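Local structure of Myo-inositol 2-dehydrogenase (Lactobacillus plantarum WCFS1, 3CEA) at residues V56-T61 with D68-D73; E21-H26 with F99-L104; A228-K231 with I237-L240; G199-Q204 with G322-K327; P285-Q288 with E292-D295. The protein probably catalyses the NAD-dependent oxidation of myo-inositol at its 2-hydroxyl group to the corresponding ketone, 2-keto-myo-inositol (scyllo-inosose). All coordinates share one frame; numbering follows the deposited sequence.

Contact 1: residues V56-T61 with D68-D73; sequences VETTYT and DTENID
Glu70 reaches across to Thr58 and Tyr60 and gives both hydroxyls a common acceptor. From CB, which points toward strand 58-60, the chain turns at once: CG stands anti to the carbonyl carbon (chi1 -63°), and a second bend at chi2 lays it against the tyrosine. Glu70 CG lies 3.7 Å from Tyr60 CE1. Next, CD lies about equally far from both hydroxyls, 3.7 Å from Tyr60 OH and 3.8 Å from Thr58 OG1. At the tip, OE2 does the polar work. Tyr60 OH donates to the anti lone pair of Glu70 OE2 over 2.8 Å, and this oxygen lies at the edge of the phenol ring, in its plane; ring and carboxylate planes stand 70° apart. Thr58 OG1 adds a weak hydrogen bond to the same Glu70 OE2, 3.2 Å long.

Strand 58-60 is the outermost strand, on its side, of the parallel Rossmann sheet. The chain then runs through the short helix 63-67 and the loop at 68-73 to strand 74-77, which lies beyond strands 34-40 and 9-14 in the sheet. The carboxylate ties this return loop to the border strand, while the side chain of Glu70 also touches Val37 and Ala38 of strand 34-40. Thr69 closes over the phenol oxygen with carbon, its CB 3.4 Å from Tyr60 OH; its OG1 is turned to the backbone oxygen of Asp65.

Contact 2: residues E21-H26 with F99-L104; sequences ERHARH and FCEKPL. With NAD (nicotinamide-adenine-dinucleotide), chain E.
Glu101 OE1 is gripped by two donors, the nicotinamide amide of NAD and the backbone N of Lys102, while its twin oxygen holds His23. NAD N7N donates to Glu101 OE1 over 2.9 Å; Lys102 N reaches Glu101 OE1 at 3.1 Å from the anti side, tilted out of the carboxylate plane. His23 NE2 gives its hydrogen to Glu101 OE2 over 2.7 Å and almost straight, at 170°. That bond uses the anti lone pair and lies in the imidazole plane, and ring and carboxylate are nearly coplanar, 23° apart. With both oxygens engaged, the carboxylate is fixed against rotation and links helix 20-29 to the cofactor. With an alanine in place of Glu101, His23 NE2 would probably be left without its acceptor and the carboxamide of NAD set freer to turn.

Glu101, Lys102 and Pro103, with a cis peptide before the proline, form the Glu-Lys-Pro motif familiar in this oxidoreductase family and line the NAD pocket. Lys102 O takes a hydrogen bond from NAD O2D at 2.7 Å, and bends at chi2 and chi3 bring Lys102 CE within 3.5 Å of NAD C2N. Phe99 turns its edge toward the face of His23 in an offset edge-to-face pair, centroids 6.0 Å apart and planes at 78°. Helix 295-311 flanks this aromatic pair, Phe298 meeting His23 and Phe305 meeting Phe99, whereas helix 182-198 packs on Lys102 and Pro103 just beyond the end of strand 97-100.

Contact 3: residues A228-K231 with I237-L240; sequences AQLK and IATL
Ala228 and Leu240 exchange two backbone hydrogen bonds, Ala228 N to Leu240 O and Leu240 N to Ala228 O, each 2.8 Å. Leu230 and Ala238 form the next hydrogen-bonded pair: Leu230 N reaches Ala238 O at 2.8 Å, but the return bond from Ala238 N to Leu230 O stretches to 3.2 Å. Between them Gln229 and Thr239 form a non-hydrogen-bonded pair, and a water spans their ends, donating to Gln229 OE1 and accepting from Thr239 OG1, which is also hydrogen-bonded to Tyr155 OH.

The two strands are the arms of an antiparallel beta hairpin, at 159° to each other, inside the mixed sheet of the C-terminal domain. Gln229, Thr239 and Ile237 share one face, which packs on the second subunit, Gln229 and Thr239 each meeting its counterpart. Gln229 lies alongside Ile237, with Gln229 CG 4.1 Å from Ile237 CG2. The opposite face, with Ala228, Leu230, Ala238 and Leu240, is apolar. Leu230 and Leu240 cross at about a right angle, Leu230 CD1 3.9 Å from Leu240 CD1, which also lies 4.1 Å from Ala228 CB. Helix 182-198 covers Leu240, and Cys332 of helix 319-338 rests on Ala228 and Leu230.

Contact 4: residues G199-Q204 with G322-K327; sequences GQDPVQ and GIKALK
Asp201 and Lys324 meet at about a right angle, the short acidic side chain coming from the loop residue just before strand 202-210 and the long basic one from a helix. Lys324 is extended from CG to its nitrogen, every torsion beyond chi1 close to 180°, and this full length carries the ammonium group from the helix surface to the carboxylate across backbones whose CA atoms are 8.7 Å apart. Asp201 answers with CG beside its own backbone N and anti to the carbonyl carbon (chi1 -76°), which places the carboxylate on the lysine's side, with OD2 the nearer oxygen. Lys324 NZ stops 3.7 Å from Asp201 OD2, a long salt bridge, with the CE methylene just behind it.

A water completes the link: it donates to Asp201 OD2 over 2.7 Å and accepts from Lys324 NZ over 2.8 Å. The charges are therefore joined partly through solvent, and the direct attraction is probably weaker than in a close ion pair. The other carboxylate oxygen, OD1, forms a salt bridge with Arg195 NE, so two basic groups share one aspartate; Lys324 NZ has a further long, weak pairing with Asp320.

Only these two side chains touch across the segments, on the surface of the protein. Asp201 lies between the end of helix 182-198 and strand 202-210, where Val203 and Gln204 both face Lys231 in a classic beta bulge. Helix 319-338, carrying Lys324, packs beside helix 182-198 through Ala325 on Ile188 and Ile191, and against helix 108-119 through Ile323.

Contact 5: residues P285-Q288 with E292-D295; sequences PSLQ and ERFD
Leu287 swings CG anti to its carbonyl carbon (chi1 -66°), and Arg293 sends CG anti to its backbone N before bending at chi2 (64°); the two chains then cross, methyl against methylene. Leu287 CD1 is the atom that meets the arginine, 3.7 Å from Arg293 CD and 4.0 Å from Arg293 CB. The other methyl turns to the backbone: Leu287 CD2 lies 4.0 Å from Glu292 C, and Glu292 CB comes almost as near. The contact is apolar, although both helix residues end in charged groups that lead away from the leucine. With an alanine here, both methyls would be gone, and the aliphatic part of Arg293 would probably lose some of its cover and be freer to shift.

The segments flank one turn of chain: the loop after strand 283-284 enters the short helix 290-293, and Phe294 both leaves that helix and stands as N-cap of helix 295-311. Arg293 folds back over this junction. Phe294 CE1 sits 3.6 Å above the guanidinium plane, over its centre, and Arg293 CG rests on a face of the phenyl ring. The guanidinium is held further by a salt bridge from NH1 to Asp135, and Arg273 of the fourth subunit packs on both Leu287 and Arg293. In the loop, Gln288 NE2 bonds back to Ser286 O at 3.1 Å, approaching from above the carbonyl plane; the same nitrogen also serves His248 O.

In the fold
Contact 2 holds the cofactor directly, and contacts 4 and 5 touch contact 2. Leu104 CD1 lies 3.6 Å from Ile323 N, joining contact 2 to the helix of contact 4. Toward contact 5, Arg22 NH1 makes a 3.1 Å salt bridge with Asp295 OD1, and His26 NE2 probably hydrogen-bonds the same oxygen. Contact 1 reaches the same Rossmann sheet as contact 2, centres about 17 Å apart, and the side chain of Tyr60 is about 8 Å from NAD, that of Arg293 about 9 Å. Contacts 3 and 4 share the C-terminal sheet, where Lys231 O probably accepts a hydrogen bond from Val203 N. Contact 3 lies across the chain from contact 1, centres about 44 Å apart.

Contact 1: residues V56-T61 with D68-D73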
# COMPACT_ATOMS: atom_id res chain seq x y z
N VAL A 56 -34.33 -24.27 13.23
CA VAL A 56 -35.07 -23.56 14.27
C VAL A 56 -36.45 -24.22 14.45
O VAL A 56 -37.18 -24.41 13.48
CB VAL A 56 -35.22 -22.05 13.93
CG1 VAL A 56 -36.08 -21.33 14.97
CG2 VAL A 56 -33.85 -21.38 13.83
N GLU A 57 -36.78 -24.56 15.70
CA GLU A 57 -38.00 -25.30 16.01
C GLU A 57 -39.30 -24.58 15.63
O GLU A 57 -40.07 -25.08 14.81
CB GLU A 57 -38.03 -25.71 17.49
CG GLU A 57 -37.18 -26.94 17.83
N THR A 58 -39.53 -23.41 16.23
CA THR A 58 -40.79 -22.69 16.06
C THR A 58 -40.58 -21.32 15.40
O THR A 58 -39.51 -20.73 15.53
CB THR A 58 -41.52 -22.50 17.41
OG1 THR A 58 -41.05 -23.47 18.36
CG2 THR A 58 -43.02 -22.65 17.23
N THR A 59 -41.60 -20.85 14.69
CA THR A 59 -41.57 -19.53 14.04
C THR A 59 -42.83 -18.73 14.33
O THR A 59 -43.91 -19.29 14.50
CB THR A 59 -41.38 -19.64 12.51
OG1 THR A 59 -42.26 -20.64 11.98
CG2 THR A 59 -39.94 -19.99 12.17
N TYR A 60 -42.67 -17.40 14.37
CA TYR A 60 -43.77 -16.49 14.69
C TYR A 60 -43.76 -15.26 13.77
O TYR A 60 -42.73 -14.90 13.21
CB TYR A 60 -43.67 -16.03 16.15
CG TYR A 60 -43.90 -17.13 17.17
CD1 TYR A 60 -42.85 -17.94 17.60
CD2 TYR A 60 -45.16 -17.33 17.73
CE1 TYR A 60 -43.06 -18.94 18.55
CE2 TYR A 60 -45.38 -18.33 18.68
CZ TYR A 60 -44.32 -19.13 19.08
OH TYR A 60 -44.52 -20.11 20.02
N THR A 61 -44.93 -14.64 13.62
CA THR A 61 -45.04 -13.34 12.95
C THR A 61 -45.33 -12.25 13.99
O THR A 61 -45.08 -11.06 13.74
CB THR A 61 -46.14 -13.33 11.87
OG1 THR A 61 -47.37 -13.81 12.43
CG2 THR A 61 -45.74 -14.20 10.69
N ASP A 68 -44.53 -14.85 24.91
CA ASP A 68 -45.52 -15.40 25.84
C ASP A 68 -45.74 -16.91 25.69
O ASP A 68 -46.51 -17.50 26.45
CB ASP A 68 -46.85 -14.66 25.70
CG ASP A 68 -46.74 -13.18 26.05
OD1 ASP A 68 -45.87 -12.81 26.87
OD2 ASP A 68 -47.55 -12.39 25.51
N THR A 69 -45.06 -17.53 24.73
CA THR A 69 -45.24 -18.96 24.45
C THR A 69 -43.96 -19.77 24.62
O THR A 69 -43.99 -20.90 25.09
CB THR A 69 -45.82 -19.21 23.04
OG1 THR A 69 -46.90 -18.30 22.79
CG2 THR A 69 -46.34 -20.64 22.90
N GLU A 70 -42.83 -19.18 24.22
CA GLU A 70 -41.56 -19.90 24.22
C GLU A 70 -40.86 -19.86 25.58
O GLU A 70 -40.92 -18.87 26.31
CB GLU A 70 -40.62 -19.34 23.14
CG GLU A 70 -41.13 -19.51 21.71
CD GLU A 70 -41.11 -20.95 21.22
OE1 GLU A 70 -40.10 -21.65 21.44
OE2 GLU A 70 -42.10 -21.37 20.59
N ASN A 71 -40.21 -20.97 25.91
CA ASN A 71 -39.35 -21.05 27.09
C ASN A 71 -37.95 -20.58 26.73
O ASN A 71 -37.14 -21.35 26.20
CB ASN A 71 -39.33 -22.48 27.64
CG ASN A 71 -38.64 -22.59 28.99
OD1 ASN A 71 -38.41 -21.58 29.67
ND2 ASN A 71 -38.32 -23.81 29.40
N ILE A 72 -37.66 -19.31 27.01
CA ILE A 72 -36.39 -18.69 26.65
C ILE A 72 -35.78 -17.84 27.76
O ILE A 72 -36.50 -17.21 28.54
CB ILE A 72 -36.50 -17.84 25.35
CG1 ILE A 72 -37.81 -17.04 25.33
CG2 ILE A 72 -36.37 -18.74 24.11
CD1 ILE A 72 -37.89 -15.98 24.24
N ASP A 73 -34.45 -17.82 27.81
CA ASP A 73 -33.69 -17.03 28.78
C ASP A 73 -33.32 -15.67 28.20
O ASP A 73 -33.19 -14.69 28.93
CB ASP A 73 -32.42 -17.77 29.19
CG ASP A 73 -32.69 -19.15 29.76
OD1 ASP A 73 -33.38 -19.26 30.79
OD2 ASP A 73 -32.20 -20.14 29.17

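Contact 2: residues E21-H26 with F99-L104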
# COMPACT_ATOMS: atom_id res chain seq x y z
N GLU A 21 -30.18 -12.35 9.66
CA GLU A 21 -29.78 -13.64 9.10
C GLU A 21 -28.36 -14.04 9.48
O GLU A 21 -28.07 -15.23 9.66
CB GLU A 21 -29.98 -13.68 7.58
CG GLU A 21 -29.01 -12.85 6.76
CD GLU A 21 -29.15 -13.08 5.26
OE1 GLU A 21 -30.30 -13.19 4.78
OE2 GLU A 21 -28.11 -13.15 4.58
N ARG A 22 -27.47 -13.06 9.62
CA ARG A 22 -26.09 -13.29 10.02
C ARG A 22 -26.00 -13.65 11.50
O ARG A 22 -25.31 -14.61 11.87
CB ARG A 22 -25.22 -12.07 9.69
CG ARG A 22 -23.73 -12.32 9.78
CD ARG A 22 -22.92 -11.09 9.38
NE ARG A 22 -23.04 -10.78 7.95
CZ ARG A 22 -22.35 -11.37 6.99
NH1 ARG A 22 -21.45 -12.31 7.27
NH2 ARG A 22 -22.54 -11.01 5.72
N HIS A 23 -26.69 -12.88 12.34
CA HIS A 23 -26.81 -13.17 13.77
C HIS A 23 -27.37 -14.57 14.03
O HIS A 23 -26.87 -15.28 14.89
CB HIS A 23 -27.71 -12.14 14.46
CG HIS A 23 -26.99 -10.90 14.89
ND1 HIS A 23 -25.71 -10.91 15.40
CD2 HIS A 23 -27.38 -9.60 14.92
CE1 HIS A 23 -25.34 -9.68 15.71
NE2 HIS A 23 -26.34 -8.87 15.43
N ALA A 24 -28.40 -14.94 13.28
CA ALA A 24 -29.03 -16.26 13.41
C ALA A 24 -28.08 -17.39 13.02
O ALA A 24 -28.05 -18.43 13.68
CB ALA A 24 -30.30 -16.32 12.57
N ARG A 25 -27.31 -17.18 11.96
CA ARG A 25 -26.30 -18.15 11.52
C ARG A 25 -25.24 -18.38 12.59
O ARG A 25 -24.90 -19.53 12.89
CB ARG A 25 -25.64 -17.70 10.21
CG ARG A 25 -26.48 -17.94 8.96
CD ARG A 25 -25.69 -17.59 7.71
NE ARG A 25 -26.43 -17.86 6.49
CZ ARG A 25 -26.99 -16.93 5.71
NH1 ARG A 25 -26.89 -15.64 6.02
NH2 ARG A 25 -27.64 -17.29 4.61
N HIS A 26 -24.71 -17.29 13.16
CA HIS A 26 -23.70 -17.37 14.21
C HIS A 26 -24.25 -18.05 15.46
O HIS A 26 -23.55 -18.83 16.12
CB HIS A 26 -23.19 -15.97 14.59
CG HIS A 26 -22.43 -15.28 13.50
ND1 HIS A 26 -22.35 -13.90 13.42
CD2 HIS A 26 -21.73 -15.76 12.45
CE1 HIS A 26 -21.63 -13.57 12.37
NE2 HIS A 26 -21.24 -14.68 11.76
N PHE A 99 -30.58 -8.65 24.14
CA PHE A 99 -29.59 -8.07 23.24
C PHE A 99 -30.35 -7.32 22.15
O PHE A 99 -31.00 -7.93 21.30
CB PHE A 99 -28.70 -9.16 22.63
CG PHE A 99 -27.61 -8.62 21.75
CD1 PHE A 99 -27.85 -8.34 20.40
CD2 PHE A 99 -26.33 -8.42 22.26
CE1 PHE A 99 -26.84 -7.85 19.58
CE2 PHE A 99 -25.31 -7.93 21.44
CZ PHE A 99 -25.57 -7.64 20.10
N CYS A 100 -30.27 -5.99 22.20
CA CYS A 100 -30.93 -5.15 21.21
C CYS A 100 -29.90 -4.50 20.30
O CYS A 100 -28.89 -3.97 20.76
CB CYS A 100 -31.78 -4.08 21.90
SG CYS A 100 -32.90 -3.18 20.81
N GLU A 101 -30.16 -4.55 18.99
CA GLU A 101 -29.30 -3.88 18.02
C GLU A 101 -29.36 -2.37 18.14
O GLU A 101 -30.31 -1.81 18.68
CB GLU A 101 -29.64 -4.32 16.59
CG GLU A 101 -28.81 -5.50 16.07
CD GLU A 101 -27.31 -5.24 16.07
OE1 GLU A 101 -26.88 -4.06 16.12
OE2 GLU A 101 -26.54 -6.23 16.01
N LYS A 102 -28.32 -1.71 17.63
CA LYS A 102 -28.24 -0.26 17.61
C LYS A 102 -29.13 0.29 16.50
O LYS A 102 -29.37 -0.40 15.51
CB LYS A 102 -26.77 0.19 17.43
CG LYS A 102 -26.17 -0.10 16.05
CD LYS A 102 -26.32 1.11 15.14
CE LYS A 102 -26.57 0.71 13.70
NZ LYS A 102 -26.58 1.88 12.78
N PRO A 103 -29.66 1.52 16.66
CA PRO A 103 -29.64 2.35 17.87
C PRO A 103 -30.75 1.93 18.83
O PRO A 103 -31.55 1.05 18.49
CB PRO A 103 -29.92 3.77 17.33
CG PRO A 103 -30.16 3.63 15.85
CD PRO A 103 -30.35 2.19 15.55
N LEU A 104 -30.79 2.54 20.01
CA LEU A 104 -31.82 2.23 21.01
C LEU A 104 -33.23 2.49 20.50
O LEU A 104 -34.15 1.72 20.77
CB LEU A 104 -31.56 2.99 22.32
CG LEU A 104 -30.28 2.67 23.10
CD1 LEU A 104 -30.12 3.62 24.28
CD2 LEU A 104 -30.24 1.22 23.56
PA NAD E . -34.00 -5.41 7.58
O1A NAD E . -33.08 -5.99 6.56
O2A NAD E . -35.05 -4.58 6.96
O5B NAD E . -34.63 -6.61 8.46
C5B NAD E . -35.69 -6.36 9.35
C4B NAD E . -36.32 -7.69 9.78
O4B NAD E . -37.18 -7.50 10.89
C3B NAD E . -37.15 -8.31 8.67
O3B NAD E . -36.80 -9.67 8.59
C2B NAD E . -38.59 -8.17 9.13
O2B NAD E . -39.39 -9.27 8.77
C1B NAD E . -38.46 -8.05 10.64
N9A NAD E . -39.52 -7.20 11.22
C8A NAD E . -39.85 -5.93 10.84
N7A NAD E . -40.87 -5.49 11.62
C5A NAD E . -41.20 -6.48 12.48
C6A NAD E . -42.16 -6.56 13.49
N6A NAD E . -42.79 -5.46 13.88
N1A NAD E . -42.26 -7.72 14.23
C2A NAD E . -41.41 -8.79 13.99
N3A NAD E . -40.46 -8.70 12.99
C4A NAD E . -40.35 -7.56 12.25
O3 NAD E . -33.17 -4.54 8.64
PN NAD E . -31.65 -4.90 9.05
O1N NAD E . -31.52 -6.37 9.20
O2N NAD E . -30.77 -4.15 8.14
O5D NAD E . -31.46 -4.22 10.50
C5D NAD E . -32.38 -4.38 11.56
C4D NAD E . -31.84 -3.60 12.75
O4D NAD E . -30.45 -3.82 12.89
C3D NAD E . -32.07 -2.10 12.60
O3D NAD E . -32.65 -1.60 13.78
C2D NAD E . -30.68 -1.53 12.40
O2D NAD E . -30.52 -0.30 13.06
C1D NAD E . -29.75 -2.59 12.98
N1N NAD E . -28.47 -2.65 12.24
C2N NAD E . -27.30 -2.60 12.95
C3N NAD E . -26.07 -2.65 12.29
C7N NAD E . -24.78 -2.77 13.06
O7N NAD E . -23.58 -2.38 12.42
N7N NAD E . -24.79 -3.22 14.31
C4N NAD E . -26.04 -2.77 10.90
C5N NAD E . -27.23 -2.82 10.19
C6N NAD E . -28.45 -2.77 10.87

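Contact 3: residues A228-K231 with I237-L240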
# COMPACT_ATOMS: atom_id res chain seq x y z
N ALA A 228 -20.51 15.69 9.18
CA ALA A 228 -20.59 16.43 10.44
C ALA A 228 -19.21 16.79 10.98
O ALA A 228 -18.29 15.98 10.93
CB ALA A 228 -21.36 15.63 11.47
N GLN A 229 -19.09 18.01 11.49
CA GLN A 229 -17.92 18.41 12.26
C GLN A 229 -18.34 18.65 13.70
O GLN A 229 -19.43 19.17 13.95
CB GLN A 229 -17.26 19.66 11.67
CG GLN A 229 -15.88 19.97 12.27
CD GLN A 229 -15.12 21.01 11.49
OE1 GLN A 229 -14.85 20.84 10.30
NE2 GLN A 229 -14.75 22.10 12.15
N LEU A 230 -17.48 18.25 14.64
CA LEU A 230 -17.81 18.29 16.07
C LEU A 230 -16.73 18.94 16.91
O LEU A 230 -15.53 18.75 16.69
CB LEU A 230 -18.08 16.88 16.61
CG LEU A 230 -19.05 15.90 15.93
CD1 LEU A 230 -18.89 14.51 16.54
CD2 LEU A 230 -20.51 16.35 16.03
N LYS A 231 -17.16 19.72 17.90
CA LYS A 231 -16.27 20.28 18.90
C LYS A 231 -16.43 19.44 20.16
O LYS A 231 -17.54 19.28 20.66
CB LYS A 231 -16.64 21.75 19.17
CG LYS A 231 -15.63 22.51 20.00
CD LYS A 231 -16.09 23.94 20.28
CE LYS A 231 -15.02 24.72 21.05
NZ LYS A 231 -15.44 26.12 21.35
N ILE A 237 -11.27 17.83 17.80
CA ILE A 237 -12.15 18.10 16.67
C ILE A 237 -12.38 16.80 15.92
O ILE A 237 -11.49 15.96 15.83
CB ILE A 237 -11.56 19.20 15.74
CG1 ILE A 237 -11.19 20.45 16.56
CG2 ILE A 237 -12.56 19.56 14.64
CD1 ILE A 237 -10.11 21.31 15.92
N ALA A 238 -13.59 16.61 15.40
CA ALA A 238 -13.92 15.38 14.70
C ALA A 238 -14.80 15.61 13.48
O ALA A 238 -15.64 16.51 13.47
CB ALA A 238 -14.56 14.37 15.65
N THR A 239 -14.59 14.79 12.46
CA THR A 239 -15.43 14.77 11.27
C THR A 239 -16.06 13.39 11.15
O THR A 239 -15.38 12.38 11.35
CB THR A 239 -14.62 15.08 9.99
OG1 THR A 239 -13.99 16.36 10.14
CG2 THR A 239 -15.52 15.11 8.76
N LEU A 240 -17.35 13.35 10.82
CA LEU A 240 -18.05 12.10 10.53
C LEU A 240 -18.65 12.16 9.14
O LEU A 240 -19.29 13.15 8.78
CB LEU A 240 -19.18 11.85 11.53
CG LEU A 240 -19.01 12.14 13.02
CD1 LEU A 240 -20.39 12.29 13.64
CD2 LEU A 240 -18.21 11.05 13.72
O HOH W 1 -15.10 18.62 8.85

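Contact 4: residues G199-Q204 with G322-K327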
# COMPACT_ATOMS: atom_id res chain seq x y z
N GLY A 199 -12.80 9.88 25.72
CA GLY A 199 -13.38 10.04 27.05
C GLY A 199 -14.12 11.36 27.17
O GLY A 199 -14.63 11.71 28.23
N GLN A 200 -14.18 12.09 26.06
CA GLN A 200 -14.83 13.40 25.99
C GLN A 200 -16.20 13.29 25.31
O GLN A 200 -16.51 12.29 24.65
CB GLN A 200 -13.95 14.39 25.22
CG GLN A 200 -12.57 14.62 25.83
CD GLN A 200 -11.63 15.43 24.93
OE1 GLN A 200 -12.06 16.28 24.14
NE2 GLN A 200 -10.33 15.19 25.08
N ASP A 201 -17.02 14.33 25.48
CA ASP A 201 -18.31 14.44 24.80
C ASP A 201 -18.30 15.64 23.85
O ASP A 201 -17.63 16.63 24.12
CB ASP A 201 -19.44 14.61 25.82
CG ASP A 201 -19.81 13.30 26.53
OD1 ASP A 201 -19.50 12.21 25.99
OD2 ASP A 201 -20.41 13.38 27.62
N PRO A 202 -19.04 15.55 22.72
CA PRO A 202 -19.20 16.71 21.84
C PRO A 202 -20.07 17.79 22.47
O PRO A 202 -21.08 17.48 23.11
CB PRO A 202 -19.91 16.12 20.61
CG PRO A 202 -19.79 14.65 20.74
CD PRO A 202 -19.73 14.37 22.20
N VAL A 203 -19.68 19.05 22.29
CA VAL A 203 -20.45 20.18 22.80
C VAL A 203 -21.13 20.98 21.69
O VAL A 203 -22.02 21.79 21.95
CB VAL A 203 -19.59 21.11 23.70
CG1 VAL A 203 -19.10 20.35 24.93
CG2 VAL A 203 -18.42 21.71 22.92
N GLN A 204 -20.70 20.75 20.45
CA GLN A 204 -21.19 21.51 19.30
C GLN A 204 -21.10 20.68 18.02
O GLN A 204 -20.14 19.95 17.82
CB GLN A 204 -20.38 22.80 19.14
CG GLN A 204 -21.03 23.86 18.26
CD GLN A 204 -20.25 25.16 18.26
OE1 GLN A 204 -19.16 25.25 17.69
NE2 GLN A 204 -20.81 26.18 18.90
N GLY A 322 -25.52 4.50 24.73
CA GLY A 322 -26.42 4.44 23.58
C GLY A 322 -27.27 5.68 23.42
O GLY A 322 -27.52 6.13 22.30
N ILE A 323 -27.72 6.23 24.55
CA ILE A 323 -28.55 7.44 24.56
C ILE A 323 -27.75 8.64 24.04
O ILE A 323 -28.19 9.34 23.13
CB ILE A 323 -29.15 7.73 25.96
CG1 ILE A 323 -30.16 6.64 26.35
CG2 ILE A 323 -29.82 9.10 26.00
CD1 ILE A 323 -30.58 6.66 27.81
N LYS A 324 -26.56 8.84 24.61
CA LYS A 324 -25.67 9.92 24.21
C LYS A 324 -25.31 9.87 22.72
O LYS A 324 -25.41 10.88 22.01
CB LYS A 324 -24.40 9.93 25.07
CG LYS A 324 -24.65 10.37 26.50
CD LYS A 324 -23.40 10.24 27.35
CE LYS A 324 -23.58 10.89 28.71
NZ LYS A 324 -22.33 10.81 29.51
N ALA A 325 -24.92 8.69 22.24
CA ALA A 325 -24.58 8.49 20.83
C ALA A 325 -25.76 8.84 19.91
O ALA A 325 -25.58 9.46 18.86
CB ALA A 325 -24.13 7.06 20.58
N LEU A 326 -26.96 8.45 20.33
CA LEU A 326 -28.18 8.76 19.60
C LEU A 326 -28.50 10.26 19.63
O LEU A 326 -28.97 10.82 18.64
CB LEU A 326 -29.35 7.95 20.18
CG LEU A 326 -30.72 8.01 19.51
CD1 LEU A 326 -30.68 7.41 18.11
CD2 LEU A 326 -31.76 7.30 20.37
N LYS A 327 -28.22 10.90 20.77
CA LYS A 327 -28.45 12.33 20.94
C LYS A 327 -27.52 13.17 20.06
O LYS A 327 -27.96 14.13 19.42
CB LYS A 327 -28.30 12.75 22.41
CG LYS A 327 -29.47 12.35 23.29
CD LYS A 327 -29.37 13.00 24.66
CE LYS A 327 -30.62 12.71 25.48
NZ LYS A 327 -30.66 13.52 26.73
O HOH W 2 -19.64 11.37 29.26

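Contact 5: residues P285-Q288 with E292-D295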
# COMPACT_ATOMS: atom_id res chain seq x y z
N PRO A 285 -8.78 -5.74 -4.26
CA PRO A 285 -10.22 -5.95 -4.20
C PRO A 285 -10.75 -5.59 -2.82
O PRO A 285 -10.04 -5.79 -1.82
CB PRO A 285 -10.37 -7.46 -4.44
CG PRO A 285 -9.14 -7.84 -5.17
CD PRO A 285 -8.06 -6.97 -4.62
N SER A 286 -11.97 -5.07 -2.77
CA SER A 286 -12.53 -4.53 -1.53
C SER A 286 -13.68 -5.36 -0.97
O SER A 286 -14.32 -6.13 -1.69
CB SER A 286 -12.98 -3.08 -1.74
OG SER A 286 -11.89 -2.27 -2.16
N LEU A 287 -13.90 -5.22 0.34
CA LEU A 287 -15.06 -5.77 1.03
C LEU A 287 -16.30 -5.04 0.54
O LEU A 287 -16.25 -3.84 0.29
CB LEU A 287 -14.92 -5.58 2.54
CG LEU A 287 -13.81 -6.32 3.29
CD1 LEU A 287 -13.32 -5.47 4.45
CD2 LEU A 287 -14.28 -7.67 3.78
N GLN A 288 -17.41 -5.77 0.43
CA GLN A 288 -18.63 -5.23 -0.17
C GLN A 288 -19.77 -4.95 0.82
O GLN A 288 -20.80 -4.40 0.43
CB GLN A 288 -19.12 -6.16 -1.29
CG GLN A 288 -18.18 -6.24 -2.49
CD GLN A 288 -17.85 -4.87 -3.07
OE1 GLN A 288 -18.74 -4.13 -3.48
NE2 GLN A 288 -16.56 -4.54 -3.11
N GLU A 292 -19.55 -8.50 6.10
CA GLU A 292 -18.30 -9.18 5.77
C GLU A 292 -17.11 -8.57 6.52
O GLU A 292 -16.22 -9.29 6.97
CB GLU A 292 -18.05 -9.17 4.26
CG GLU A 292 -18.98 -10.08 3.47
CD GLU A 292 -18.83 -11.55 3.84
OE1 GLU A 292 -17.83 -12.18 3.43
OE2 GLU A 292 -19.72 -12.09 4.54
N ARG A 293 -17.12 -7.24 6.65
CA ARG A 293 -16.08 -6.50 7.35
C ARG A 293 -16.05 -6.83 8.85
O ARG A 293 -14.98 -7.03 9.43
CB ARG A 293 -16.26 -4.99 7.12
CG ARG A 293 -15.46 -4.06 8.03
CD ARG A 293 -13.95 -4.19 7.85
NE ARG A 293 -13.22 -3.33 8.77
CZ ARG A 293 -12.76 -3.70 9.96
NH1 ARG A 293 -12.96 -4.94 10.41
NH2 ARG A 293 -12.11 -2.83 10.72
N PHE A 294 -17.23 -6.91 9.46
CA PHE A 294 -17.34 -7.04 10.90
C PHE A 294 -17.86 -8.39 11.40
O PHE A 294 -18.25 -8.52 12.57
CB PHE A 294 -18.17 -5.89 11.47
CG PHE A 294 -17.49 -4.55 11.36
CD1 PHE A 294 -16.34 -4.28 12.10
CD2 PHE A 294 -17.99 -3.57 10.51
CE1 PHE A 294 -15.71 -3.04 12.01
CE2 PHE A 294 -17.36 -2.33 10.42
CZ PHE A 294 -16.22 -2.07 11.17
N ASP A 295 -17.84 -9.39 10.52
CA ASP A 295 -18.32 -10.74 10.83
C ASP A 295 -17.83 -11.28 12.18
O ASP A 295 -18.63 -11.73 13.00
CB ASP A 295 -17.97 -11.72 9.71
CG ASP A 295 -18.59 -13.09 9.91
OD1 ASP A 295 -19.82 -13.22 9.77
OD2 ASP A 295 -17.83 -14.04 10.20